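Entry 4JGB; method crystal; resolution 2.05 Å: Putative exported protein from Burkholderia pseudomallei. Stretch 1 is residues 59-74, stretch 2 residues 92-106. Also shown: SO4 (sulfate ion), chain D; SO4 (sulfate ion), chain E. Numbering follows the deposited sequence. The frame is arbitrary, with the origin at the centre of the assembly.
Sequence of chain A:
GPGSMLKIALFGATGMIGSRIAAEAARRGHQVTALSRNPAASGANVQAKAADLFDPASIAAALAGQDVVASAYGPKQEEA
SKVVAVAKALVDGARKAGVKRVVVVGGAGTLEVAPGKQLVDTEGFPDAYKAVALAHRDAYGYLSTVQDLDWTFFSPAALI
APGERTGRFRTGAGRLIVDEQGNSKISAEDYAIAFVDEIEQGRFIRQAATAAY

Stretch 1, residues 59-74: IAAALAGQDVVASAYG
Stretch 2 (92-106) DGARKAGVKRVVVVG

Each stretch runs from the end of a helix through a loop into a strand. Helix 59-63 leads to strand 68-71, and helix 92-97 leads to strand 101-105. The strands are parallel neighbours, with axes 4.7 Å apart and 11° between their directions. The helix axes approach to 8.1 Å and cross at -57°. The contact buries 754 Å², both sides summed.

The strand residues have extended phi/psi values, such as -114/131 at V69 and -126/125 at V103. V69 pairs with V102, A70 with V103 and S71 with V104, with CA to CA distances of 4.9, 4.7 and 4.8 Å.

Four backbone hydrogen bonds join the strands. V69 N donates to R101 O at 2.9 Å, and V103 N donates to V69 O at 2.9 Å. S71 N donates to V103 O at 3.0 Å, and V105 N donates to S71 O at 3.0 Å. V69 and S71 thus each bond through both N and O to residues flanking their partners, as parallel pairing requires. CA-H...O contacts add to the ladder: V102 CA lies 3.2 Å from V69 O, and A70 CA lies 3.0 Å from V103 O.

Side chains alternate across the sheet. V69, S71, V102 and V104 share one face; V68, A70, R101 and V103 share the other. V69 (chi1 p) and V102 (chi1 t) meet at CG1 to CG2, 3.8 Å. V69 CG1 also lies 4.2 Å from V99 CG1 and 4.3 Å from A94 CB, so it links the sheet to the second helix. Beyond the bridges, V105 (chi1 t) brings CG2 within 4.3 Å of A72 CB. These carbon-to-carbon contacts are apolar; they bury methyl groups rather than pair charges.

The helices pack closely through small residues. A60 CA and G93 CA are 4.7 Å apart. A CB on G93 would point toward the first helix and lie only 3.4 Å from I59 CB. A60 CB meets K96 CB at 3.8 Å. L63 (chi1 m, chi2 t) places CB 3.7 Å from A97 CB.

A type II turn spans L63 to Q66, with Q66 N bonded to L63 O at 2.8 Å. G65 (82/-3) and G98 (85/22) have positive phi, which suits glycine. V99 (chi1 t) tucks against this turn, with CG2 3.3 Å from Q66 O.

Two waters bridge the stretches. Water 1 links the turn to the second helix's end, accepting from G65 N (2.6 Å) and donating to A97 O (3.0 Å). Water 2 links the loops, accepting from K100 N (3.1 Å) and donating to D67 O (2.6 Å).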

# COMPACT_ATOMS: atom_id res chain seq x y z
N ILE A 59 -5.54 -7.33 -15.96
CA ILE A 59 -4.53 -7.36 -14.91
C ILE A 59 -3.59 -8.57 -15.04
O ILE A 59 -2.37 -8.39 -15.08
CB ILE A 59 -5.15 -7.29 -13.49
N ALA A 60 -4.17 -9.77 -15.14
CA ALA A 60 -3.37 -11.00 -15.27
C ALA A 60 -2.37 -10.90 -16.43
O ALA A 60 -1.19 -11.23 -16.25
CB ALA A 60 -4.27 -12.21 -15.42
N ALA A 61 -2.83 -10.42 -17.58
CA ALA A 61 -1.94 -10.17 -18.73
C ALA A 61 -0.83 -9.16 -18.45
O ALA A 61 0.31 -9.39 -18.85
CB ALA A 61 -2.73 -9.74 -19.96
N ALA A 62 -1.14 -8.05 -17.77
CA ALA A 62 -0.15 -7.00 -17.45
C ALA A 62 0.86 -7.39 -16.39
O ALA A 62 1.96 -6.82 -16.34
CB ALA A 62 -0.84 -5.72 -17.03
N LEU A 63 0.49 -8.31 -15.51
CA LEU A 63 1.37 -8.74 -14.42
C LEU A 63 2.33 -9.83 -14.83
O LEU A 63 3.24 -10.19 -14.06
CB LEU A 63 0.56 -9.26 -13.23
CG LEU A 63 -0.25 -8.24 -12.42
CD1 LEU A 63 -0.71 -8.91 -11.13
CD2 LEU A 63 0.60 -7.01 -12.11
N ALA A 64 2.13 -10.36 -16.03
CA ALA A 64 2.90 -11.51 -16.50
C ALA A 64 4.39 -11.16 -16.49
O ALA A 64 4.81 -10.12 -17.01
CB ALA A 64 2.43 -11.96 -17.88
N GLY A 65 5.18 -11.99 -15.82
CA GLY A 65 6.60 -11.72 -15.68
C GLY A 65 7.02 -10.75 -14.60
O GLY A 65 8.21 -10.54 -14.41
N GLN A 66 6.08 -10.15 -13.89
CA GLN A 66 6.44 -9.22 -12.80
C GLN A 66 6.80 -9.99 -11.52
O GLN A 66 6.24 -11.07 -11.24
CB GLN A 66 5.29 -8.23 -12.51
CG GLN A 66 4.86 -7.34 -13.67
CD GLN A 66 5.92 -6.34 -14.11
OE1 GLN A 66 6.78 -5.94 -13.32
NE2 GLN A 66 5.88 -5.93 -15.37
N ASP A 67 7.73 -9.43 -10.74
CA ASP A 67 8.06 -10.04 -9.42
C ASP A 67 7.07 -9.63 -8.35
O ASP A 67 6.77 -10.42 -7.44
CB ASP A 67 9.47 -9.67 -8.97
CG ASP A 67 10.52 -10.12 -9.93
OD1 ASP A 67 10.51 -11.31 -10.25
OD2 ASP A 67 11.33 -9.28 -10.36
N VAL A 68 6.57 -8.40 -8.44
CA VAL A 68 5.79 -7.81 -7.35
C VAL A 68 4.65 -6.99 -7.96
O VAL A 68 4.85 -6.24 -8.92
CB VAL A 68 6.70 -6.90 -6.48
CG1 VAL A 68 5.93 -6.10 -5.41
CG2 VAL A 68 7.84 -7.72 -5.89
N VAL A 69 3.46 -7.10 -7.40
CA VAL A 69 2.44 -6.11 -7.76
C VAL A 69 2.10 -5.24 -6.54
O VAL A 69 1.87 -5.76 -5.43
CB VAL A 69 1.23 -6.78 -8.44
CG1 VAL A 69 0.50 -7.66 -7.44
CG2 VAL A 69 0.28 -5.73 -8.98
N ALA A 70 2.10 -3.93 -6.72
CA ALA A 70 1.74 -2.99 -5.63
C ALA A 70 0.59 -2.05 -6.00
O ALA A 70 0.47 -1.62 -7.14
CB ALA A 70 2.98 -2.18 -5.17
N SER A 71 -0.25 -1.73 -5.03
CA SER A 71 -1.30 -0.75 -5.25
C SER A 71 -1.08 0.45 -4.30
O SER A 71 -1.00 0.28 -3.08
CB SER A 71 -2.68 -1.40 -5.06
OG SER A 71 -3.70 -0.44 -4.79
N ALA A 72 -1.01 1.64 -4.87
CA ALA A 72 -0.57 2.85 -4.15
C ALA A 72 -1.58 3.97 -4.15
O ALA A 72 -1.24 5.13 -3.90
CB ALA A 72 0.74 3.35 -4.74
N TYR A 73 -2.83 3.65 -4.46
CA TYR A 73 -3.92 4.59 -4.23
C TYR A 73 -3.86 5.14 -2.82
O TYR A 73 -3.86 4.38 -1.86
CB TYR A 73 -5.26 3.91 -4.48
CG TYR A 73 -5.38 3.42 -5.88
CD1 TYR A 73 -5.47 4.32 -6.95
CD2 TYR A 73 -5.38 2.06 -6.15
CE1 TYR A 73 -5.57 3.87 -8.26
CE2 TYR A 73 -5.48 1.60 -7.45
CZ TYR A 73 -5.58 2.51 -8.50
OH TYR A 73 -5.69 2.02 -9.77
N GLY A 74 -3.78 6.45 -2.72
CA GLY A 74 -3.74 7.13 -1.41
C GLY A 74 -5.05 7.85 -1.15
O GLY A 74 -6.06 7.54 -1.79
N ASP A 92 -6.68 -11.68 -7.10
CA ASP A 92 -7.08 -12.60 -8.21
C ASP A 92 -6.09 -12.51 -9.39
O ASP A 92 -5.65 -13.53 -9.95
CB ASP A 92 -8.52 -12.28 -8.65
CG ASP A 92 -8.96 -13.11 -9.84
OD1 ASP A 92 -8.90 -14.34 -9.74
OD2 ASP A 92 -9.34 -12.52 -10.88
N GLY A 93 -5.73 -11.28 -9.76
CA GLY A 93 -4.72 -11.03 -10.79
C GLY A 93 -3.39 -11.68 -10.45
O GLY A 93 -2.80 -12.37 -11.27
N ALA A 94 -2.91 -11.45 -9.22
CA ALA A 94 -1.61 -12.00 -8.83
C ALA A 94 -1.63 -13.51 -8.95
O ALA A 94 -0.73 -14.09 -9.54
CB ALA A 94 -1.22 -11.57 -7.42
N ARG A 95 -2.67 -14.15 -8.39
CA ARG A 95 -2.84 -15.62 -8.51
C ARG A 95 -2.82 -16.11 -9.96
O ARG A 95 -2.11 -17.07 -10.30
CB ARG A 95 -4.16 -16.05 -7.84
CG ARG A 95 -4.12 -16.03 -6.31
CD ARG A 95 -5.50 -16.20 -5.71
NE ARG A 95 -5.42 -16.64 -4.32
CZ ARG A 95 -6.46 -16.63 -3.48
NH1 ARG A 95 -7.62 -16.18 -3.89
NH2 ARG A 95 -6.31 -17.05 -2.23
N LYS A 96 -3.63 -15.45 -10.80
CA LYS A 96 -3.82 -15.84 -12.19
C LYS A 96 -2.52 -15.70 -12.97
O LYS A 96 -2.21 -16.53 -13.82
CB LYS A 96 -4.92 -14.99 -12.84
N ALA A 97 -1.77 -14.64 -12.65
CA ALA A 97 -0.50 -14.34 -13.31
C ALA A 97 0.73 -15.06 -12.70
O ALA A 97 1.80 -15.07 -13.30
CB ALA A 97 -0.29 -12.83 -13.34
N GLY A 98 0.60 -15.65 -11.52
CA GLY A 98 1.72 -16.38 -10.91
C GLY A 98 2.67 -15.47 -10.12
O GLY A 98 3.83 -15.83 -9.90
N VAL A 99 2.15 -14.31 -9.70
CA VAL A 99 2.93 -13.32 -8.94
C VAL A 99 2.65 -13.53 -7.45
O VAL A 99 1.50 -13.56 -7.01
CB VAL A 99 2.56 -11.88 -9.36
CG1 VAL A 99 3.14 -10.84 -8.38
CG2 VAL A 99 2.98 -11.63 -10.81
N LYS A 100 3.71 -13.70 -6.67
CA LYS A 100 3.55 -14.10 -5.29
C LYS A 100 3.55 -12.90 -4.35
O LYS A 100 2.85 -12.90 -3.32
CB LYS A 100 4.66 -15.10 -4.92
CG LYS A 100 4.51 -15.74 -3.54
CD LYS A 100 3.83 -17.09 -3.62
CE LYS A 100 3.82 -17.75 -2.25
NZ LYS A 100 5.18 -17.73 -1.63
N ARG A 101 4.31 -11.86 -4.69
CA ARG A 101 4.46 -10.73 -3.79
C ARG A 101 3.50 -9.62 -4.19
O ARG A 101 3.53 -9.14 -5.32
CB ARG A 101 5.93 -10.26 -3.77
CG ARG A 101 6.24 -9.22 -2.70
CD ARG A 101 6.23 -9.88 -1.34
NE ARG A 101 6.76 -9.01 -0.30
CZ ARG A 101 6.05 -8.54 0.71
NH1 ARG A 101 4.75 -8.83 0.81
NH2 ARG A 101 6.66 -7.78 1.60
N VAL A 102 2.62 -9.26 -3.25
CA VAL A 102 1.57 -8.24 -3.39
C VAL A 102 1.68 -7.24 -2.22
O VAL A 102 1.59 -7.63 -1.05
CB VAL A 102 0.14 -8.88 -3.33
CG1 VAL A 102 -0.96 -7.82 -3.39
CG2 VAL A 102 -0.06 -9.91 -4.43
N VAL A 103 1.88 -5.95 -2.50
CA VAL A 103 1.95 -4.97 -1.40
C VAL A 103 0.94 -3.86 -1.65
O VAL A 103 0.94 -3.24 -2.73
CB VAL A 103 3.37 -4.37 -1.14
CG1 VAL A 103 3.37 -3.44 0.08
CG2 VAL A 103 4.41 -5.46 -0.93
N VAL A 104 0.06 -3.61 -0.68
CA VAL A 104 -0.99 -2.58 -0.85
C VAL A 104 -0.90 -1.49 0.22
O VAL A 104 -0.53 -1.73 1.36
CB VAL A 104 -2.43 -3.19 -0.95
CG1 VAL A 104 -2.47 -4.39 -1.89
CG2 VAL A 104 -2.96 -3.68 0.38
N VAL A 105 -1.21 -0.26 -0.18
CA VAL A 105 -1.36 0.85 0.75
C VAL A 105 -2.63 0.58 1.56
O VAL A 105 -3.70 0.39 1.00
CB VAL A 105 -1.40 2.22 0.00
CG1 VAL A 105 -1.86 3.38 0.91
CG2 VAL A 105 -0.02 2.53 -0.59
N GLY A 106 -2.48 0.55 2.88
CA GLY A 106 -3.59 0.34 3.80
C GLY A 106 -4.20 1.64 4.30
O GLY A 106 -4.22 2.64 3.57
S SO4 D . -2.86 10.05 -3.28
O1 SO4 D . -1.64 9.36 -2.74
O2 SO4 D . -2.54 11.11 -4.29
O3 SO4 D . -3.79 9.07 -3.92
O4 SO4 D . -3.61 10.67 -2.15
S SO4 E . -6.47 4.07 -13.08
O1 SO4 E . -6.37 3.45 -14.43
O2 SO4 E . -5.66 3.37 -12.07
O3 SO4 E . -6.02 5.47 -13.18
O4 SO4 E . -7.89 4.01 -12.65
O HOH W 1 4.37 -13.97 -14.33
O HOH W 2 6.68 -12.88 -6.74